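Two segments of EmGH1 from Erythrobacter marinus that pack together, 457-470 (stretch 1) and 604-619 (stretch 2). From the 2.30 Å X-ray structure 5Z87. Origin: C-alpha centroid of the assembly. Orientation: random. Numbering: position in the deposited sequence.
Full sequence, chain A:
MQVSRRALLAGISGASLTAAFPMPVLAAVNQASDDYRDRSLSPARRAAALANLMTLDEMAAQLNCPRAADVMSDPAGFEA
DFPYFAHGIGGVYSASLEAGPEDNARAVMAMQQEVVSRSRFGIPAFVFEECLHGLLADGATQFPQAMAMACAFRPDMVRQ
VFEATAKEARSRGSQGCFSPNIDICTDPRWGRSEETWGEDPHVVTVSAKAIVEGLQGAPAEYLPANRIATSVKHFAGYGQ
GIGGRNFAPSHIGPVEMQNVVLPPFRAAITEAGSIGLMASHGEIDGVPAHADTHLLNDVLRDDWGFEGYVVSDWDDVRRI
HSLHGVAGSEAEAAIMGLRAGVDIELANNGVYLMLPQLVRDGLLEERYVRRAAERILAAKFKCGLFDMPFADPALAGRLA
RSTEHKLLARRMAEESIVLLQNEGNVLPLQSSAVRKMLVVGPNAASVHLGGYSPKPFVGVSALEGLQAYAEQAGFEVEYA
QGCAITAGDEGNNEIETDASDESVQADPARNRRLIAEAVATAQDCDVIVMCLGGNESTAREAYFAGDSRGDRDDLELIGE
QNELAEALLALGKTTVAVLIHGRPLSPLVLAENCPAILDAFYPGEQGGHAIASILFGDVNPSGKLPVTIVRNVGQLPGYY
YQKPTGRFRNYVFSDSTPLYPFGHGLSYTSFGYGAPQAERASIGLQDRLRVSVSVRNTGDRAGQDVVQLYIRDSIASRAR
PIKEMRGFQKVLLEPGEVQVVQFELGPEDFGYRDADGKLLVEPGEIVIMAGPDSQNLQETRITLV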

ATOM      1  N   PHE A 457      -5.673 -32.295  12.859  1.00 27.40           N
ATOM      2  CA  PHE A 457      -6.876 -32.163  12.047  1.00 26.56           C
ATOM      3  C   PHE A 457      -7.569 -33.506  11.903  1.00 25.68           C
ATOM      4  O   PHE A 457      -6.920 -34.541  11.750  1.00 35.20           O
ATOM      5  CB  PHE A 457      -6.535 -31.627  10.650  1.00 28.99           C
ATOM      6  CG  PHE A 457      -5.893 -30.268  10.644  1.00 26.81           C
ATOM      7  CD1 PHE A 457      -6.079 -29.382  11.698  1.00 32.32           C
ATOM      8  CD2 PHE A 457      -5.108 -29.871   9.571  1.00 27.15           C
ATOM      9  CE1 PHE A 457      -5.481 -28.125  11.683  1.00 30.10           C
ATOM     10  CE2 PHE A 457      -4.506 -28.623   9.551  1.00 30.29           C
ATOM     11  CZ  PHE A 457      -4.697 -27.746  10.607  1.00 26.90           C
ATOM     12  N   VAL A 458      -8.898 -33.473  11.920  1.00 23.57           N
ATOM     13  CA  VAL A 458      -9.741 -34.647  11.740  1.00 23.48           C
ATOM     14  C   VAL A 458     -10.708 -34.351  10.604  1.00 26.42           C
ATOM     15  O   VAL A 458     -11.516 -33.421  10.707  1.00 27.91           O
ATOM     16  CB  VAL A 458     -10.520 -34.995  13.026  1.00 33.73           C
ATOM     17  CG1 VAL A 458     -11.435 -36.190  12.796  1.00 31.74           C
ATOM     18  CG2 VAL A 458      -9.565 -35.264  14.190  1.00 30.58           C
ATOM     19  N   GLY A 459     -10.642 -35.136   9.535  1.00 24.97           N
ATOM     20  CA  GLY A 459     -11.574 -34.936   8.440  1.00 28.61           C
ATOM     21  C   GLY A 459     -11.264 -35.841   7.271  1.00 30.24           C
ATOM     22  O   GLY A 459     -10.438 -36.752   7.364  1.00 28.04           O
ATOM     23  N   VAL A 460     -11.948 -35.576   6.163  1.00 29.48           N
ATOM     24  CA  VAL A 460     -11.868 -36.408   4.965  1.00 27.57           C
ATOM     25  C   VAL A 460     -11.003 -35.690   3.939  1.00 31.37           C
ATOM     26  O   VAL A 460     -11.436 -34.704   3.332  1.00 27.65           O
ATOM     27  CB  VAL A 460     -13.259 -36.717   4.398  1.00 29.04           C
ATOM     28  CG1 VAL A 460     -13.133 -37.463   3.095  1.00 27.61           C
ATOM     29  CG2 VAL A 460     -14.069 -37.535   5.400  1.00 26.81           C
ATOM     30  N   SER A 461      -9.790 -36.194   3.721  1.00 30.95           N
ATOM     31  CA  SER A 461      -8.884 -35.599   2.751  1.00 26.27           C
ATOM     32  C   SER A 461      -9.412 -35.795   1.329  1.00 33.24           C
ATOM     33  O   SER A 461     -10.346 -36.564   1.076  1.00 25.70           O
ATOM     34  CB  SER A 461      -7.487 -36.214   2.862  1.00 30.38           C
ATOM     35  OG  SER A 461      -7.485 -37.553   2.383  1.00 27.40           O
ATOM     36  N   ALA A 462      -8.786 -35.085   0.384  1.00 25.70           N
ATOM     37  CA  ALA A 462      -9.142 -35.250  -1.023  1.00 30.84           C
ATOM     38  C   ALA A 462      -8.940 -36.697  -1.467  1.00 25.89           C
ATOM     39  O   ALA A 462      -9.820 -37.291  -2.101  1.00 24.48           O
ATOM     40  CB  ALA A 462      -8.321 -34.287  -1.889  1.00 21.98           C
ATOM     41  N   LEU A 463      -7.795 -37.288  -1.106  1.00 22.18           N
ATOM     42  CA  LEU A 463      -7.522 -38.692  -1.427  1.00 26.10           C
ATOM     43  C   LEU A 463      -8.616 -39.610  -0.891  1.00 31.27           C
ATOM     44  O   LEU A 463      -9.238 -40.372  -1.642  1.00 29.80           O
ATOM     45  CB  LEU A 463      -6.166 -39.101  -0.850  1.00 31.02           C
ATOM     46  CG  LEU A 463      -5.813 -40.578  -1.015  1.00 35.31           C
ATOM     47  CD1 LEU A 463      -5.550 -40.889  -2.503  1.00 33.73           C
ATOM     48  CD2 LEU A 463      -4.623 -40.973  -0.144  1.00 18.82           C
ATOM     49  N   GLU A 464      -8.866 -39.539   0.417  1.00 32.13           N
ATOM     50  CA  GLU A 464      -9.883 -40.381   1.037  1.00 27.02           C
ATOM     51  C   GLU A 464     -11.246 -40.181   0.391  1.00 33.46           C
ATOM     52  O   GLU A 464     -11.991 -41.146   0.177  1.00 31.53           O
ATOM     53  CB  GLU A 464      -9.952 -40.085   2.535  1.00 26.76           C
ATOM     54  CG  GLU A 464     -10.807 -41.075   3.306  1.00 38.48           C
ATOM     55  CD  GLU A 464     -11.049 -40.652   4.743  1.00 42.57           C
ATOM     56  OE1 GLU A 464     -10.061 -40.373   5.473  1.00 35.07           O
ATOM     57  OE2 GLU A 464     -12.236 -40.587   5.133  1.00 39.82           O
ATOM     58  N   GLY A 465     -11.597 -38.936   0.074  1.00 28.90           N
ATOM     59  CA  GLY A 465     -12.879 -38.695  -0.562  1.00 27.35           C
ATOM     60  C   GLY A 465     -12.969 -39.339  -1.932  1.00 26.37           C
ATOM     61  O   GLY A 465     -14.015 -39.871  -2.313  1.00 28.45           O
ATOM     62  N   LEU A 466     -11.872 -39.313  -2.680  1.00 24.77           N
ATOM     63  CA  LEU A 466     -11.851 -39.931  -3.998  1.00 35.83           C
ATOM     64  C   LEU A 466     -11.771 -41.457  -3.911  1.00 38.63           C
ATOM     65  O   LEU A 466     -12.398 -42.160  -4.714  1.00 35.27           O
ATOM     66  CB  LEU A 466     -10.691 -39.355  -4.808  1.00 27.05           C
ATOM     67  CG  LEU A 466     -11.035 -38.011  -5.455  1.00 34.95           C
ATOM     68  CD1 LEU A 466      -9.791 -37.371  -6.044  1.00 26.05           C
ATOM     69  CD2 LEU A 466     -12.139 -38.170  -6.514  1.00 27.77           C
ATOM     70  N   GLN A 467     -11.016 -41.990  -2.942  1.00 33.18           N
ATOM     71  CA  GLN A 467     -11.001 -43.436  -2.730  1.00 37.41           C
ATOM     72  C   GLN A 467     -12.402 -43.965  -2.448  1.00 42.29           C
ATOM     73  O   GLN A 467     -12.825 -44.975  -3.022  1.00 39.40           O
ATOM     74  CB  GLN A 467     -10.071 -43.793  -1.580  1.00 30.65           C
ATOM     75  CG  GLN A 467      -8.598 -43.717  -1.904  1.00 26.39           C
ATOM     76  CD  GLN A 467      -7.763 -43.756  -0.631  1.00 24.81           C
ATOM     77  OE1 GLN A 467      -8.261 -43.444   0.453  1.00 29.47           O
ATOM     78  NE2 GLN A 467      -6.501 -44.135  -0.754  1.00 24.60           N
ATOM     79  N   ALA A 468     -13.140 -43.291  -1.564  1.00 34.88           N
ATOM     80  CA  ALA A 468     -14.492 -43.736  -1.248  1.00 26.63           C
ATOM     81  C   ALA A 468     -15.405 -43.627  -2.454  1.00 41.05           C
ATOM     82  O   ALA A 468     -16.308 -44.454  -2.619  1.00 41.37           O
ATOM     83  CB  ALA A 468     -15.065 -42.927  -0.089  1.00 26.71           C
ATOM     84  N   TYR A 469     -15.190 -42.615  -3.298  1.00 40.08           N
ATOM     85  CA  TYR A 469     -15.986 -42.485  -4.510  1.00 34.11           C
ATOM     86  C   TYR A 469     -15.651 -43.588  -5.508  1.00 39.09           C
ATOM     87  O   TYR A 469     -16.547 -44.146  -6.152  1.00 38.29           O
ATOM     88  CB  TYR A 469     -15.768 -41.110  -5.140  1.00 30.87           C
ATOM     89  CG  TYR A 469     -16.866 -40.750  -6.103  1.00 29.44           C
ATOM     90  CD1 TYR A 469     -16.831 -41.195  -7.418  1.00 29.25           C
ATOM     91  CD2 TYR A 469     -17.952 -39.983  -5.698  1.00 32.09           C
ATOM     92  CE1 TYR A 469     -17.842 -40.880  -8.303  1.00 31.08           C
ATOM     93  CE2 TYR A 469     -18.963 -39.655  -6.579  1.00 28.22           C
ATOM     94  CZ  TYR A 469     -18.904 -40.120  -7.880  1.00 28.68           C
ATOM     95  OH  TYR A 469     -19.905 -39.816  -8.772  1.00 34.29           O
ATOM     96  N   ALA A 470     -14.367 -43.917  -5.647  1.00 36.20           N
ATOM     97  CA  ALA A 470     -13.977 -44.980  -6.564  1.00 41.34           C
ATOM     98  C   ALA A 470     -14.606 -46.315  -6.162  1.00 46.31           C
ATOM     99  O   ALA A 470     -15.089 -47.067  -7.019  1.00 41.66           O
ATOM    100  CB  ALA A 470     -12.456 -45.073  -6.610  1.00 33.60           C
TER
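Stretch 2, residues 604-619: GEQGGHAIASILFGDV

Stretch 2 enters through a type I turn from Gly604 to Gly607, runs as a helix over 607-615 and leaves through a Schellman motif in which Gly617 takes positive phi (91°). With N-to-C directions 55° apart, the helices run broadly the same way, crossing at -55° with axes 7.2 Å apart at their closest. So close a crossing rests on glycines: Gly608 CA lies 3.2 Å from Ser461 O and Gly465 CA 3.5 Å from Gly608 O, both CA-H...O contacts, and a CB on Gly608 would clash with the carbonyl oxygens of Val460 and Ser461, one on Gly465 with Gly608 O.

Where the chains enter the helices, the backbones are pinned at Val460, whose N donates to Glu605 O (2.7 Å) and whose O accepts from Gly608 N (2.9 Å). Ser461, pointing away from stretch 2, adopts the p rotamer (chi1 71°), which turns OG back to cap its own helix by accepting from Glu464 N at 3.1 Å.

The CB of Val460 points toward stretch 2, and its t rotamer sets CG1 over one face of the His609 imidazole, 3.7 Å from the ring centroid. The CA-to-CB bond of His609 points sideways to stretch 1, but with chi1 m and chi2 -54° its ring comes nearer to that stretch; a water joins His609 ND1 (2.9 Å) to Gly465 O (2.6 Å).

Farther along, Leu466 (m, t) brings CD2 to 3.8 Å from Ala612 CB and 3.9 Å from Phe616 CE2. Tyr469, chi1 t, extends past Ala612. Its ring lies nearly parallel to that of Phe616 (m), with planes at 5° and centroids 4.5 Å apart, but slid so that overlap is slight. This course carries Tyr469 OH to Asp618 OD2, to which it donates a 2.8 Å hydrogen bond.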

ATOM      1  N   GLY A 604     -13.083 -27.772   4.866  1.00 24.85           N
ATOM      2  CA  GLY A 604     -13.702 -28.318   6.058  1.00 30.21           C
ATOM      3  C   GLY A 604     -13.519 -29.823   6.158  1.00 32.15           C
ATOM      4  O   GLY A 604     -12.831 -30.452   5.357  1.00 25.81           O
ATOM      5  N   GLU A 605     -14.161 -30.417   7.173  1.00 26.35           N
ATOM      6  CA  GLU A 605     -13.826 -31.793   7.516  1.00 24.71           C
ATOM      7  C   GLU A 605     -14.501 -32.809   6.600  1.00 23.35           C
ATOM      8  O   GLU A 605     -14.022 -33.940   6.492  1.00 23.79           O
ATOM      9  CB  GLU A 605     -14.166 -32.067   8.983  1.00 24.79           C
ATOM     10  CG  GLU A 605     -15.629 -31.936   9.324  1.00 22.67           C
ATOM     11  CD  GLU A 605     -15.975 -32.656  10.616  1.00 35.44           C
ATOM     12  OE1 GLU A 605     -15.550 -32.190  11.702  1.00 32.32           O
ATOM     13  OE2 GLU A 605     -16.654 -33.703  10.540  1.00 37.68           O
ATOM     14  N   GLN A 606     -15.577 -32.426   5.926  1.00 23.48           N
ATOM     15  CA  GLN A 606     -16.197 -33.251   4.901  1.00 29.00           C
ATOM     16  C   GLN A 606     -15.741 -32.865   3.491  1.00 30.89           C
ATOM     17  O   GLN A 606     -16.368 -33.274   2.511  1.00 34.91           O
ATOM     18  CB  GLN A 606     -17.722 -33.162   5.014  1.00 23.17           C
ATOM     19  CG  GLN A 606     -18.272 -33.741   6.318  1.00 30.48           C
ATOM     20  CD  GLN A 606     -17.799 -35.175   6.588  1.00 34.15           C
ATOM     21  OE1 GLN A 606     -17.977 -36.062   5.755  1.00 31.18           O
ATOM     22  NE2 GLN A 606     -17.187 -35.399   7.758  1.00 27.26           N
ATOM     23  N   GLY A 607     -14.648 -32.107   3.371  1.00 24.95           N
ATOM     24  CA  GLY A 607     -14.303 -31.521   2.082  1.00 27.53           C
ATOM     25  C   GLY A 607     -13.961 -32.550   1.020  1.00 26.39           C
ATOM     26  O   GLY A 607     -14.319 -32.387  -0.150  1.00 27.01           O
ATOM     27  N   GLY A 608     -13.265 -33.618   1.408  1.00 30.04           N
ATOM     28  CA  GLY A 608     -12.884 -34.641   0.447  1.00 30.87           C
ATOM     29  C   GLY A 608     -14.070 -35.226  -0.294  1.00 27.84           C
ATOM     30  O   GLY A 608     -13.984 -35.508  -1.492  1.00 27.26           O
ATOM     31  N   HIS A 609     -15.197 -35.403   0.403  1.00 25.70           N
ATOM     32  CA  HIS A 609     -16.397 -35.916  -0.258  1.00 26.79           C
ATOM     33  C   HIS A 609     -16.996 -34.878  -1.197  1.00 29.28           C
ATOM     34  O   HIS A 609     -17.457 -35.217  -2.297  1.00 29.85           O
ATOM     35  CB  HIS A 609     -17.442 -36.351   0.781  1.00 27.34           C
ATOM     36  CG  HIS A 609     -17.001 -37.489   1.655  1.00 37.11           C
ATOM     37  ND1 HIS A 609     -16.551 -38.689   1.146  1.00 36.79           N
ATOM     38  CD2 HIS A 609     -16.963 -37.616   3.003  1.00 34.40           C
ATOM     39  CE1 HIS A 609     -16.237 -39.498   2.142  1.00 35.51           C
ATOM     40  NE2 HIS A 609     -16.480 -38.872   3.280  1.00 32.72           N
ATOM     41  N   ALA A 610     -17.023 -33.612  -0.777  1.00 28.62           N
ATOM     42  CA  ALA A 610     -17.622 -32.589  -1.626  1.00 30.28           C
ATOM     43  C   ALA A 610     -16.801 -32.383  -2.898  1.00 21.95           C
ATOM     44  O   ALA A 610     -17.364 -32.231  -3.984  1.00 26.09           O
ATOM     45  CB  ALA A 610     -17.783 -31.284  -0.847  1.00 28.32           C
ATOM     46  N   ILE A 611     -15.472 -32.412  -2.785  1.00 20.69           N
ATOM     47  CA  ILE A 611     -14.614 -32.326  -3.968  1.00 27.61           C
ATOM     48  C   ILE A 611     -14.911 -33.465  -4.940  1.00 34.41           C
ATOM     49  O   ILE A 611     -15.068 -33.254  -6.150  1.00 27.73           O
ATOM     50  CB  ILE A 611     -13.137 -32.331  -3.551  1.00 24.46           C
ATOM     51  CG1 ILE A 611     -12.807 -31.060  -2.769  1.00 30.65           C
ATOM     52  CG2 ILE A 611     -12.239 -32.504  -4.773  1.00 22.20           C
ATOM     53  CD1 ILE A 611     -11.385 -31.006  -2.263  1.00 25.56           C
ATOM     54  N   ALA A 612     -14.975 -34.697  -4.428  1.00 32.37           N
ATOM     55  CA  ALA A 612     -15.250 -35.835  -5.296  1.00 27.13           C
ATOM     56  C   ALA A 612     -16.613 -35.699  -5.959  1.00 27.86           C
ATOM     57  O   ALA A 612     -16.764 -35.977  -7.152  1.00 30.47           O
ATOM     58  CB  ALA A 612     -15.160 -37.136  -4.496  1.00 32.29           C
ATOM     59  N   SER A 613     -17.612 -35.239  -5.208  1.00 28.70           N
ATOM     60  CA  SER A 613     -18.944 -35.079  -5.780  1.00 27.26           C
ATOM     61  C   SER A 613     -18.962 -34.041  -6.903  1.00 35.30           C
ATOM     62  O   SER A 613     -19.730 -34.175  -7.867  1.00 32.08           O
ATOM     63  CB  SER A 613     -19.935 -34.699  -4.677  1.00 25.21           C
ATOM     64  OG  SER A 613     -20.050 -35.741  -3.718  1.00 37.93           O
ATOM     65  N   ILE A 614     -18.138 -32.999  -6.793  1.00 29.00           N
ATOM     66  CA  ILE A 614     -18.110 -31.986  -7.839  1.00 33.44           C
ATOM     67  C   ILE A 614     -17.265 -32.460  -9.010  1.00 26.68           C
ATOM     68  O   ILE A 614     -17.583 -32.168 -10.168  1.00 29.57           O
ATOM     69  CB  ILE A 614     -17.610 -30.646  -7.268  1.00 28.34           C
ATOM     70  CG1 ILE A 614     -18.737 -29.950  -6.520  1.00 26.00           C
ATOM     71  CG2 ILE A 614     -17.069 -29.726  -8.364  1.00 20.42           C
ATOM     72  CD1 ILE A 614     -18.233 -29.003  -5.456  1.00 34.42           C
ATOM     73  N   LEU A 615     -16.201 -33.211  -8.747  1.00 23.76           N
ATOM     74  CA  LEU A 615     -15.377 -33.693  -9.851  1.00 32.40           C
ATOM     75  C   LEU A 615     -16.166 -34.594 -10.798  1.00 35.07           C
ATOM     76  O   LEU A 615     -15.876 -34.630 -11.999  1.00 38.91           O
ATOM     77  CB  LEU A 615     -14.150 -34.423  -9.319  1.00 27.36           C
ATOM     78  CG  LEU A 615     -13.039 -33.505  -8.810  1.00 29.73           C
ATOM     79  CD1 LEU A 615     -11.979 -34.301  -8.073  1.00 31.44           C
ATOM     80  CD2 LEU A 615     -12.425 -32.735  -9.950  1.00 24.98           C
ATOM     81  N   PHE A 616     -17.193 -35.283 -10.300  1.00 31.82           N
ATOM     82  CA  PHE A 616     -17.911 -36.280 -11.084  1.00 33.72           C
ATOM     83  C   PHE A 616     -19.323 -35.841 -11.459  1.00 33.22           C
ATOM     84  O   PHE A 616     -20.075 -36.627 -12.042  1.00 44.32           O
ATOM     85  CB  PHE A 616     -17.930 -37.618 -10.328  1.00 28.95           C
ATOM     86  CG  PHE A 616     -16.629 -38.386 -10.442  1.00 31.84           C
ATOM     87  CD1 PHE A 616     -16.298 -39.044 -11.620  1.00 30.49           C
ATOM     88  CD2 PHE A 616     -15.731 -38.427  -9.388  1.00 30.66           C
ATOM     89  CE1 PHE A 616     -15.100 -39.735 -11.742  1.00 31.84           C
ATOM     90  CE2 PHE A 616     -14.522 -39.111  -9.501  1.00 31.19           C
ATOM     91  CZ  PHE A 616     -14.208 -39.767 -10.679  1.00 32.08           C
ATOM     92  N   GLY A 617     -19.704 -34.612 -11.141  1.00 32.71           N
ATOM     93  CA  GLY A 617     -20.953 -34.079 -11.624  1.00 22.10           C
ATOM     94  C   GLY A 617     -22.149 -34.297 -10.736  1.00 29.30           C
ATOM     95  O   GLY A 617     -23.230 -33.790 -11.060  1.00 30.21           O
ATOM     96  N   ASP A 618     -22.013 -35.040  -9.634  1.00 24.12           N
ATOM     97  CA  ASP A 618     -23.154 -35.188  -8.732  1.00 28.13           C
ATOM     98  C   ASP A 618     -23.562 -33.843  -8.144  1.00 27.71           C
ATOM     99  O   ASP A 618     -24.748 -33.598  -7.905  1.00 26.22           O
ATOM    100  CB  ASP A 618     -22.834 -36.176  -7.609  1.00 28.60           C
ATOM    101  CG  ASP A 618     -22.357 -37.527  -8.124  1.00 36.53           C
ATOM    102  OD1 ASP A 618     -22.633 -37.867  -9.291  1.00 36.48           O
ATOM    103  OD2 ASP A 618     -21.687 -38.248  -7.358  1.00 43.82           O
ATOM    104  N   VAL A 619     -22.599 -32.957  -7.921  1.00 24.66           N
ATOM    105  CA  VAL A 619     -22.870 -31.589  -7.503  1.00 29.43           C
ATOM    106  C   VAL A 619     -22.397 -30.673  -8.621  1.00 23.31           C
ATOM    107  O   VAL A 619     -21.282 -30.828  -9.122  1.00 21.99           O
ATOM    108  CB  VAL A 619     -22.177 -31.252  -6.167  1.00 27.86           C
ATOM    109  CG1 VAL A 619     -22.296 -29.773  -5.853  1.00 22.22           C
ATOM    110  CG2 VAL A 619     -22.782 -32.084  -5.024  1.00 27.56           C
TER
HETATM  111  O   HOH W   1     -16.460 -39.595  -1.631  1.00 27.44           O